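Local coordinates for protein alpha-galactosidase 1 (Saccharomyces cerevisiae, PDB 3LRK) that hydrolyses terminal, non-reducing alpha-D-galactose residues from alpha-D-galactosides such as galactose oligosaccharides, galactomannans and galactolipids, at residues E46-L50 against H98-L103; K67-D73 against S107-Y113; R55-L59 against I409-N413. The protein carries 1 engineered substitution. Residue numbers count along the deposited sequence, not the author numbering.

The three contacts illustrate how a TIM barrel is built from repeated units and then joined to a second domain. Contact 2 pairs the second and third strands of the eight-stranded parallel barrel, 68-70 and 109-115; contact 1 pairs the helices that precede them, 46-58 and 96-105, on the outside of that sheet. Their segments alternate along the chain, and their centres are about 9 Å apart, with Leu-49 and Leu-103 packing on Leu-71 and Phe-110, respectively. Contact 3, its centre about 18 Å from that of contact 1, takes the later part of helix 46-58 and joins it to the C-terminal beta-sandwich domain 350 residues on. One helix thus serves barrel and domain interface alike.

Contact 1 of 3, residues E46-L50 against H98-L103; sequences EQLLL and HVADHL. With NA (sodium ion), chain K; NAG (2-acetamido-2-deoxy-beta-D-glucopyranose), chain D.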
loop_
_atom_site.group_PDB
_atom_site.type_symbol
_atom_site.label_atom_id
_atom_site.label_comp_id
_atom_site.label_asym_id
_atom_site.label_seq_id
_atom_site.Cartn_x
_atom_site.Cartn_y
_atom_site.Cartn_z
ATOM N N GLU A 46 -39.687 -16.562 -13.789
ATOM C CA GLU A 46 -39.663 -16.985 -15.192
ATOM C C GLU A 46 -40.368 -15.949 -16.059
ATOM O O GLU A 46 -39.829 -15.513 -17.082
ATOM C CB GLU A 46 -40.308 -18.360 -15.390
ATOM C CG GLU A 46 -40.282 -18.813 -16.848
ATOM C CD GLU A 46 -41.040 -20.113 -17.121
ATOM O OE1 GLU A 46 -40.853 -21.111 -16.404
ATOM O OE2 GLU A 46 -41.815 -20.139 -18.097
ATOM N N GLN A 47 -41.562 -15.546 -15.620
ATOM C CA GLN A 47 -42.399 -14.593 -16.357
ATOM C C GLN A 47 -41.695 -13.272 -16.647
ATOM O O GLN A 47 -41.742 -12.791 -17.781
ATOM C CB GLN A 47 -43.720 -14.339 -15.624
ATOM C CG GLN A 47 -44.833 -13.847 -16.548
ATOM C CD GLN A 47 -45.193 -14.882 -17.598
ATOM O OE1 GLN A 47 -45.396 -16.054 -17.280
ATOM N NE2 GLN A 47 -45.269 -14.456 -18.854
ATOM N N LEU A 48 -41.046 -12.695 -15.630
ATOM C CA LEU A 48 -40.234 -11.478 -15.801
ATOM C C LEU A 48 -39.211 -11.667 -16.901
ATOM O O LEU A 48 -39.064 -10.822 -17.790
ATOM C CB LEU A 48 -39.481 -11.099 -14.500
ATOM C CG LEU A 48 -38.196 -10.252 -14.702
ATOM C CD1 LEU A 48 -38.504 -8.780 -15.012
ATOM C CD2 LEU A 48 -37.199 -10.355 -13.545
ATOM N N LEU A 49 -38.495 -12.781 -16.821
ATOM C CA LEU A 49 -37.381 -13.042 -17.702
ATOM C C LEU A 49 -37.851 -13.166 -19.146
ATOM O O LEU A 49 -37.246 -12.596 -20.053
ATOM C CB LEU A 49 -36.681 -14.322 -17.250
ATOM C CG LEU A 49 -35.205 -14.271 -16.852
ATOM C CD1 LEU A 49 -34.817 -12.990 -16.109
ATOM C CD2 LEU A 49 -34.908 -15.495 -16.014
ATOM N N LEU A 50 -38.941 -13.900 -19.353
ATOM C CA LEU A 50 -39.452 -14.143 -20.703
ATOM C C LEU A 50 -40.161 -12.924 -21.307
ATOM O O LEU A 50 -40.025 -12.669 -22.501
ATOM C CB LEU A 50 -40.340 -15.395 -20.738
ATOM C CG LEU A 50 -39.655 -16.693 -20.266
ATOM C CD1 LEU A 50 -40.569 -17.895 -20.427
ATOM C CD2 LEU A 50 -38.304 -16.944 -20.952
ATOM N N HIS A 98 -35.944 -25.082 -18.288
ATOM C CA HIS A 98 -37.114 -24.666 -19.067
ATOM C C HIS A 98 -37.090 -23.184 -19.492
ATOM O O HIS A 98 -37.559 -22.834 -20.590
ATOM C CB HIS A 98 -38.398 -24.983 -18.304
ATOM C CG HIS A 98 -39.621 -24.933 -19.161
ATOM N ND1 HIS A 98 -39.822 -25.803 -20.212
ATOM C CD2 HIS A 98 -40.690 -24.105 -19.146
ATOM C CE1 HIS A 98 -40.969 -25.523 -20.799
ATOM N NE2 HIS A 98 -41.520 -24.506 -20.163
ATOM N N VAL A 99 -36.553 -22.323 -18.630
ATOM C CA VAL A 99 -36.319 -20.908 -18.984
ATOM C C VAL A 99 -35.282 -20.821 -20.114
ATOM O O VAL A 99 -35.484 -20.102 -21.088
ATOM C CB VAL A 99 -35.847 -20.065 -17.764
ATOM C CG1 VAL A 99 -35.690 -18.562 -18.131
ATOM C CG2 VAL A 99 -36.791 -20.251 -16.576
ATOM N N ALA A 100 -34.179 -21.565 -19.974
ATOM C CA ALA A 100 -33.141 -21.659 -21.014
ATOM C C ALA A 100 -33.714 -22.052 -22.383
ATOM O O ALA A 100 -33.316 -21.503 -23.406
ATOM C CB ALA A 100 -32.073 -22.665 -20.595
ATOM N N ASP A 101 -34.629 -23.018 -22.383
ATOM C CA ASP A 101 -35.224 -23.568 -23.621
ATOM C C ASP A 101 -36.051 -22.525 -24.358
ATOM O O ASP A 101 -35.934 -22.377 -25.583
ATOM C CB ASP A 101 -36.092 -24.791 -23.297
ATOM C CG ASP A 101 -35.286 -25.963 -22.765
ATOM O OD1 ASP A 101 -34.055 -26.011 -22.974
ATOM O OD2 ASP A 101 -35.888 -26.842 -22.124
ATOM N N HIS A 102 -36.890 -21.808 -23.606
ATOM C CA HIS A 102 -37.638 -20.654 -24.134
ATOM C C HIS A 102 -36.718 -19.579 -24.699
ATOM O O HIS A 102 -36.964 -19.039 -25.786
ATOM C CB HIS A 102 -38.502 -20.037 -23.034
ATOM C CG HIS A 102 -39.847 -20.664 -22.893
ATOM N ND1 HIS A 102 -40.740 -20.738 -23.939
ATOM C CD2 HIS A 102 -40.468 -21.220 -21.826
ATOM C CE1 HIS A 102 -41.850 -21.323 -23.529
ATOM N NE2 HIS A 102 -41.712 -21.617 -22.250
ATOM N N LEU A 103 -35.651 -19.264 -23.960
ATOM C CA LEU A 103 -34.668 -18.291 -24.433
ATOM C C LEU A 103 -33.984 -18.750 -25.723
ATOM O O LEU A 103 -33.931 -17.996 -26.696
ATOM C CB LEU A 103 -33.647 -17.931 -23.333
ATOM C CG LEU A 103 -34.250 -17.181 -22.128
ATOM C CD1 LEU A 103 -33.243 -17.021 -20.981
ATOM C CD2 LEU A 103 -34.797 -15.819 -22.539
HETATM NA NA NA K . -43.026 -22.935 -20.907
HETATM C C1 NAG D . -38.076 -25.311 -28.355
HETATM C C2 NAG D . -39.239 -25.965 -27.614
HETATM C C3 NAG D . -39.152 -27.489 -27.738
HETATM C C4 NAG D . -39.021 -27.927 -29.201
HETATM C C5 NAG D . -37.971 -27.095 -29.935
HETATM C C6 NAG D . -38.043 -27.320 -31.443
HETATM C C7 NAG D . -39.985 -24.514 -25.777
HETATM C C8 NAG D . -40.060 -24.337 -24.290
HETATM N N2 NAG D . -39.280 -25.562 -26.217
HETATM O O3 NAG D . -40.289 -28.085 -27.157
HETATM O O4 NAG D . -38.676 -29.302 -29.266
HETATM O O5 NAG D . -38.145 -25.704 -29.714
HETATM O O6 NAG D . -36.783 -26.955 -31.961
HETATM O O7 NAG D . -40.546 -23.713 -26.526
#
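Val-99 and Leu-50 each bury 68 Å² in this contact, and Glu-46 adds 54 Å². Val-99 sits at the centre: its CG1 lies 3.8 Å from Leu-49 CD2 and 4.2 Å from Leu-50 CD2, while its CG2 meets Glu-46 CG at 3.8 Å. Leu-50, in the mt rotamer, reaches further along the other helix, with CD2 4.0 Å from Leu-103 CD2 and CD1 3.6 Å from His-102 CD2. No hydrogen bond crosses; the contact is one of side-chain packing. The axes run nearly parallel, at 17° and 10.7 Å apart, as expected for neighbouring helices on the outside of a TIM barrel, where each helix leads into its own strand. Here they keep step over one turn, Glu-46 facing Val-99 (CA to CA 6.4 Å) and Leu-50 facing Leu-103 (7.3 Å). Glu-46 packs through its aliphatic part, while its OE1 is hydrogen-bonded to Asn-94. At the outer margin, one helical turn apart, His-98 NE2 and His-102 NE2 both bind the sodium ion at 2.3 Å. Five further atoms complete its coordination, and the acetamido methyl C8 of a GlcNAc lies over one face of the His-102 ring, 3.6 Å from CE1.

Contact 2 of 3, residues K67-D73 against S107-Y113; sequences KYIILDD and SFLFGMY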
loop_
_atom_site.group_PDB
_atom_site.type_symbol
_atom_site.label_atom_id
_atom_site.label_comp_id
_atom_site.label_asym_id
_atom_site.label_seq_id
_atom_site.Cartn_x
_atom_site.Cartn_y
_atom_site.Cartn_z
ATOM N N LYS A 67 -27.789 -10.249 -26.603
ATOM C CA LYS A 67 -28.306 -11.620 -26.672
ATOM C C LYS A 67 -28.259 -12.427 -25.382
ATOM O O LYS A 67 -28.936 -13.450 -25.274
ATOM C CB LYS A 67 -27.627 -12.384 -27.817
ATOM C CG LYS A 67 -28.243 -12.026 -29.175
ATOM C CD LYS A 67 -27.588 -12.755 -30.329
ATOM C CE LYS A 67 -28.292 -12.419 -31.627
ATOM N NZ LYS A 67 -27.769 -13.265 -32.754
ATOM N N TYR A 68 -27.456 -11.977 -24.422
ATOM C CA TYR A 68 -27.405 -12.625 -23.111
ATOM C C TYR A 68 -28.484 -12.054 -22.191
ATOM O O TYR A 68 -28.472 -10.860 -21.873
ATOM C CB TYR A 68 -26.014 -12.478 -22.472
ATOM C CG TYR A 68 -24.962 -13.367 -23.083
ATOM C CD1 TYR A 68 -24.928 -14.732 -22.803
ATOM C CD2 TYR A 68 -23.989 -12.844 -23.933
ATOM C CE1 TYR A 68 -23.952 -15.560 -23.367
ATOM C CE2 TYR A 68 -23.012 -13.660 -24.503
ATOM C CZ TYR A 68 -22.998 -15.012 -24.211
ATOM O OH TYR A 68 -22.039 -15.815 -24.772
ATOM N N ILE A 69 -29.435 -12.906 -21.821
ATOM C CA ILE A 69 -30.447 -12.596 -20.806
ATOM C C ILE A 69 -29.931 -13.140 -19.480
ATOM O O ILE A 69 -29.939 -14.368 -19.239
ATOM C CB ILE A 69 -31.835 -13.226 -21.158
ATOM C CG1 ILE A 69 -32.328 -12.732 -22.531
ATOM C CG2 ILE A 69 -32.867 -12.948 -20.045
ATOM C CD1 ILE A 69 -32.473 -11.187 -22.649
ATOM N N ILE A 70 -29.452 -12.230 -18.637
ATOM C CA ILE A 70 -28.735 -12.625 -17.427
ATOM C C ILE A 70 -29.592 -12.458 -16.177
ATOM O O ILE A 70 -29.874 -11.341 -15.742
ATOM C CB ILE A 70 -27.398 -11.857 -17.249
ATOM C CG1 ILE A 70 -26.540 -11.934 -18.518
ATOM C CG2 ILE A 70 -26.628 -12.401 -16.033
ATOM C CD1 ILE A 70 -25.549 -10.761 -18.660
ATOM N N LEU A 71 -29.996 -13.593 -15.621
ATOM C CA LEU A 71 -30.720 -13.660 -14.364
ATOM C C LEU A 71 -29.693 -13.494 -13.249
ATOM O O LEU A 71 -28.710 -14.243 -13.193
ATOM C CB LEU A 71 -31.428 -15.008 -14.228
ATOM C CG LEU A 71 -32.131 -15.339 -12.897
ATOM C CD1 LEU A 71 -33.347 -14.454 -12.662
ATOM C CD2 LEU A 71 -32.502 -16.802 -12.838
ATOM N N ASP A 72 -29.930 -12.520 -12.376
ATOM C CA ASP A 72 -28.994 -12.180 -11.302
ATOM C C ASP A 72 -29.332 -12.950 -10.011
ATOM O O ASP A 72 -29.751 -14.102 -10.072
ATOM C CB ASP A 72 -28.974 -10.652 -11.105
ATOM C CG ASP A 72 -27.617 -10.128 -10.622
ATOM O OD1 ASP A 72 -26.730 -9.848 -11.458
ATOM O OD2 ASP A 72 -27.447 -9.983 -9.395
ATOM N N ASP A 73 -29.126 -12.316 -8.856
ATOM C CA ASP A 73 -29.222 -12.939 -7.525
ATOM C C ASP A 73 -30.670 -13.338 -7.167
ATOM O O ASP A 73 -31.602 -13.034 -7.912
ATOM C CB ASP A 73 -28.676 -11.935 -6.492
ATOM C CG ASP A 73 -28.079 -12.590 -5.233
ATOM O OD1 ASP A 73 -28.344 -13.774 -4.908
ATOM O OD2 ASP A 73 -27.311 -11.881 -4.550
ATOM N N SER A 107 -33.599 -17.471 -29.943
ATOM C CA SER A 107 -32.220 -17.112 -30.317
ATOM C C SER A 107 -31.524 -16.237 -29.273
ATOM O O SER A 107 -30.667 -15.411 -29.608
ATOM C CB SER A 107 -32.167 -16.456 -31.707
ATOM O OG SER A 107 -32.654 -17.345 -32.696
ATOM N N PHE A 108 -31.915 -16.411 -28.013
ATOM C CA PHE A 108 -31.226 -15.781 -26.892
ATOM C C PHE A 108 -30.245 -16.760 -26.250
ATOM O O PHE A 108 -30.346 -17.975 -26.442
ATOM C CB PHE A 108 -32.225 -15.319 -25.823
ATOM C CG PHE A 108 -32.886 -13.996 -26.117
ATOM C CD1 PHE A 108 -34.246 -13.941 -26.429
ATOM C CD2 PHE A 108 -32.160 -12.814 -26.072
ATOM C CE1 PHE A 108 -34.874 -12.728 -26.700
ATOM C CE2 PHE A 108 -32.771 -11.590 -26.336
ATOM C CZ PHE A 108 -34.142 -11.547 -26.650
ATOM N N LEU A 109 -29.312 -16.218 -25.472
ATOM C CA LEU A 109 -28.467 -17.015 -24.604
ATOM C C LEU A 109 -28.836 -16.713 -23.140
ATOM O O LEU A 109 -29.279 -15.608 -22.831
ATOM C CB LEU A 109 -26.984 -16.734 -24.893
ATOM C CG LEU A 109 -26.504 -17.219 -26.275
ATOM C CD1 LEU A 109 -25.014 -16.861 -26.505
ATOM C CD2 LEU A 109 -26.738 -18.747 -26.435
ATOM N N PHE A 110 -28.660 -17.699 -22.264
ATOM C CA PHE A 110 -29.146 -17.623 -20.878
ATOM C C PHE A 110 -27.972 -17.495 -19.899
ATOM O O PHE A 110 -27.062 -18.326 -19.899
ATOM C CB PHE A 110 -29.985 -18.870 -20.566
ATOM C CG PHE A 110 -30.589 -18.898 -19.168
ATOM C CD1 PHE A 110 -31.030 -17.730 -18.543
ATOM C CD2 PHE A 110 -30.750 -20.109 -18.507
ATOM C CE1 PHE A 110 -31.600 -17.763 -17.268
ATOM C CE2 PHE A 110 -31.327 -20.155 -17.223
ATOM C CZ PHE A 110 -31.751 -18.974 -16.614
ATOM N N GLY A 111 -28.002 -16.436 -19.094
ATOM C CA GLY A 111 -27.015 -16.222 -18.040
ATOM C C GLY A 111 -27.616 -16.432 -16.660
ATOM O O GLY A 111 -28.795 -16.132 -16.424
ATOM N N MET A 112 -26.805 -16.976 -15.757
ATOM C CA MET A 112 -27.190 -17.158 -14.353
ATOM C C MET A 112 -26.113 -16.592 -13.427
ATOM O O MET A 112 -25.091 -16.090 -13.891
ATOM C CB MET A 112 -27.508 -18.628 -14.044
ATOM C CG MET A 112 -28.941 -19.004 -14.448
ATOM S SD MET A 112 -29.561 -20.563 -13.815
ATOM C CE MET A 112 -29.906 -20.119 -12.118
ATOM N N TYR A 113 -26.361 -16.663 -12.124
ATOM C CA TYR A 113 -25.541 -15.963 -11.143
ATOM C C TYR A 113 -25.217 -16.838 -9.922
ATOM O O TYR A 113 -26.054 -17.600 -9.432
ATOM C CB TYR A 113 -26.253 -14.665 -10.725
ATOM C CG TYR A 113 -25.696 -13.992 -9.483
ATOM C CD1 TYR A 113 -26.087 -14.415 -8.210
ATOM C CD2 TYR A 113 -24.805 -12.913 -9.581
ATOM C CE1 TYR A 113 -25.578 -13.816 -7.067
ATOM C CE2 TYR A 113 -24.298 -12.298 -8.433
ATOM C CZ TYR A 113 -24.691 -12.758 -7.182
ATOM O OH TYR A 113 -24.201 -12.171 -6.022
HETATM O O HOH W 1 -29.140 -16.683 -11.878
#
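Strands 68-70 and 109-113 are neighbours in the parallel TIM barrel, linked by a beta-alpha-beta crossover through helix 96-105. Four backbone hydrogen bonds join them: Leu-109 N to Lys-67 O (2.8 Å), Ile-69 N to Leu-109 O (2.9 Å), Gly-111 N to Ile-69 O (2.8 Å) and Leu-71 N to Gly-111 O (2.9 Å). Beyond them a water donates to Leu-71 O and accepts weakly from Tyr-113 N, both at 2.8 Å. Among apolar contacts, Ile-69 CG1 meets Phe-108 CD2 at 3.5 Å, and Leu-71 CB meets Phe-110 CE1 at 4.1 Å, beneath helices 46-58 and 96-105; Tyr-68 CD1 touches Leu-109 CB (3.6 Å) on the opposite face. Polar groups gather at the C-terminal ends, where TIM barrels carry active sites: substrate-binding Asp-72 forms a salt bridge with Lys-147, and Asp-73 and Tyr-113 OH hydrogen-bond to Thr-120 and the nucleophile Asp-149, respectively. The shortest CA-CA distance, 4.0 Å, is Ile-70 to Gly-111; an ideal CB on Gly-111 would lie 2.9 Å from Ile-70 CG1.

Contact 3 of 3, residues R55-L59 against I409-N413; sequences RISDL and ILGRN
Two like-charged guanidinium groups meet here: Arg-55 NH1 lies over a face of the Arg-412 guanidinium (chi1 m, chi2 t, chi3 -139°, chi4 -90°), 3.5 Å from Arg-412 NH1, and Arg-412 NH2 over a face of that of Arg-55. Both are donors, so no hydrogen bond forms. Arg-55 (chi1 t, chi2 p, chi3 t) instead clamps a helix end, its NH1 and NH2 each donating to Leu-410 O at 3.0 Å, while its NE is held by Val-296 O. Residues 55-58 are helical, with Leu-59 N bonded to Arg-55 O (2.9 Å). The helix through Ile-409 and Leu-410 ends in a Schellman motif: Arg-412 takes the C-prime position at phi/psi 61/31°, and its N bonds to Ile-409 O (3.1 Å). The contact thus joins barrel helix 46-58 to the C-terminal beta-sandwich domain, away from the active site. Leu-59 CA lies 7.1 Å from Ile-409 CA. Leu-59, Ile-409 and Leu-410, all mt, pack together, with Leu-59 CD2 3.9 Å from both Ile-409 CG2 and Leu-410 CD2.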
loop_
_atom_site.group_PDB
_atom_site.type_symbol
_atom_site.label_atom_id
_atom_site.label_comp_id
_atom_site.label_asym_id
_atom_site.label_seq_id
_atom_site.Cartn_x
_atom_site.Cartn_y
_atom_site.Cartn_z
ATOM N N ARG A 55 -39.602 -8.513 -25.174
ATOM C CA ARG A 55 -39.469 -7.071 -25.416
ATOM C C ARG A 55 -38.131 -6.725 -26.071
ATOM O O ARG A 55 -38.098 -5.941 -27.008
ATOM C CB ARG A 55 -39.660 -6.293 -24.108
ATOM C CG ARG A 55 -39.441 -4.776 -24.172
ATOM C CD ARG A 55 -40.546 -4.047 -24.928
ATOM N NE ARG A 55 -40.652 -2.642 -24.525
ATOM C CZ ARG A 55 -41.440 -1.737 -25.109
ATOM N NH1 ARG A 55 -42.197 -2.060 -26.156
ATOM N NH2 ARG A 55 -41.463 -0.494 -24.647
ATOM N N ILE A 56 -37.036 -7.324 -25.592
ATOM C CA ILE A 56 -35.704 -7.074 -26.172
ATOM C C ILE A 56 -35.626 -7.580 -27.613
ATOM O O ILE A 56 -35.030 -6.934 -28.477
ATOM C CB ILE A 56 -34.566 -7.665 -25.281
ATOM C CG1 ILE A 56 -34.490 -6.877 -23.964
ATOM C CG2 ILE A 56 -33.211 -7.643 -26.006
ATOM C CD1 ILE A 56 -33.493 -7.411 -22.963
ATOM N N SER A 57 -36.236 -8.735 -27.861
ATOM C CA SER A 57 -36.397 -9.243 -29.219
ATOM C C SER A 57 -37.209 -8.266 -30.093
ATOM O O SER A 57 -36.745 -7.851 -31.165
ATOM C CB SER A 57 -37.053 -10.630 -29.200
ATOM O OG SER A 57 -37.003 -11.225 -30.484
ATOM N N ASP A 58 -38.403 -7.895 -29.623
ATOM C CA ASP A 58 -39.336 -7.074 -30.423
ATOM C C ASP A 58 -38.803 -5.668 -30.709
ATOM O O ASP A 58 -39.059 -5.115 -31.785
ATOM C CB ASP A 58 -40.728 -7.008 -29.780
ATOM C CG ASP A 58 -41.443 -8.347 -29.778
ATOM O OD1 ASP A 58 -41.087 -9.242 -30.583
ATOM O OD2 ASP A 58 -42.380 -8.509 -28.963
ATOM N N LEU A 59 -38.041 -5.104 -29.768
ATOM C CA LEU A 59 -37.382 -3.804 -29.984
ATOM C C LEU A 59 -36.202 -3.873 -30.958
ATOM O O LEU A 59 -35.611 -2.846 -31.293
ATOM C CB LEU A 59 -36.947 -3.161 -28.653
ATOM C CG LEU A 59 -38.042 -2.799 -27.637
ATOM C CD1 LEU A 59 -37.420 -2.280 -26.338
ATOM C CD2 LEU A 59 -39.069 -1.794 -28.199
ATOM N N ILE A 409 -41.790 3.227 -31.693
ATOM C CA ILE A 409 -41.367 1.825 -31.560
ATOM C C ILE A 409 -41.687 1.290 -30.160
ATOM O O ILE A 409 -42.261 0.209 -30.025
ATOM C CB ILE A 409 -39.870 1.617 -31.891
ATOM C CG1 ILE A 409 -39.607 1.869 -33.385
ATOM C CG2 ILE A 409 -39.428 0.191 -31.509
ATOM C CD1 ILE A 409 -38.157 2.196 -33.717
ATOM N N LEU A 410 -41.328 2.057 -29.129
ATOM C CA LEU A 410 -41.588 1.655 -27.742
ATOM C C LEU A 410 -43.073 1.503 -27.417
ATOM O O LEU A 410 -43.444 0.664 -26.594
ATOM C CB LEU A 410 -40.949 2.631 -26.755
ATOM C CG LEU A 410 -39.419 2.637 -26.689
ATOM C CD1 LEU A 410 -38.955 3.923 -26.037
ATOM C CD2 LEU A 410 -38.866 1.403 -25.971
ATOM N N GLY A 411 -43.908 2.323 -28.056
ATOM C CA GLY A 411 -45.364 2.277 -27.860
ATOM C C GLY A 411 -46.067 1.242 -28.722
ATOM O O GLY A 411 -47.304 1.184 -28.750
ATOM N N ARG A 412 -45.268 0.428 -29.419
ATOM C CA ARG A 412 -45.738 -0.645 -30.308
ATOM C C ARG A 412 -46.603 -0.145 -31.474
ATOM O O ARG A 412 -47.491 -0.851 -31.954
ATOM C CB ARG A 412 -46.453 -1.758 -29.523
ATOM C CG ARG A 412 -45.671 -2.297 -28.335
ATOM C CD ARG A 412 -46.573 -3.091 -27.408
ATOM N NE ARG A 412 -46.286 -2.806 -26.002
ATOM C CZ ARG A 412 -45.402 -3.465 -25.258
ATOM N NH1 ARG A 412 -44.701 -4.470 -25.773
ATOM N NH2 ARG A 412 -45.220 -3.117 -23.991
ATOM N N ASN A 413 -46.329 1.073 -31.930
ATOM C CA ASN A 413 -47.008 1.630 -33.092
ATOM C C ASN A 413 -46.163 1.513 -34.364
ATOM O O ASN A 413 -46.697 1.529 -35.479
ATOM C CB ASN A 413 -47.436 3.078 -32.819
ATOM C CG ASN A 413 -48.599 3.165 -31.828
ATOM O OD1 ASN A 413 -49.672 2.591 -32.052
ATOM N ND2 ASN A 413 -48.390 3.888 -30.730
#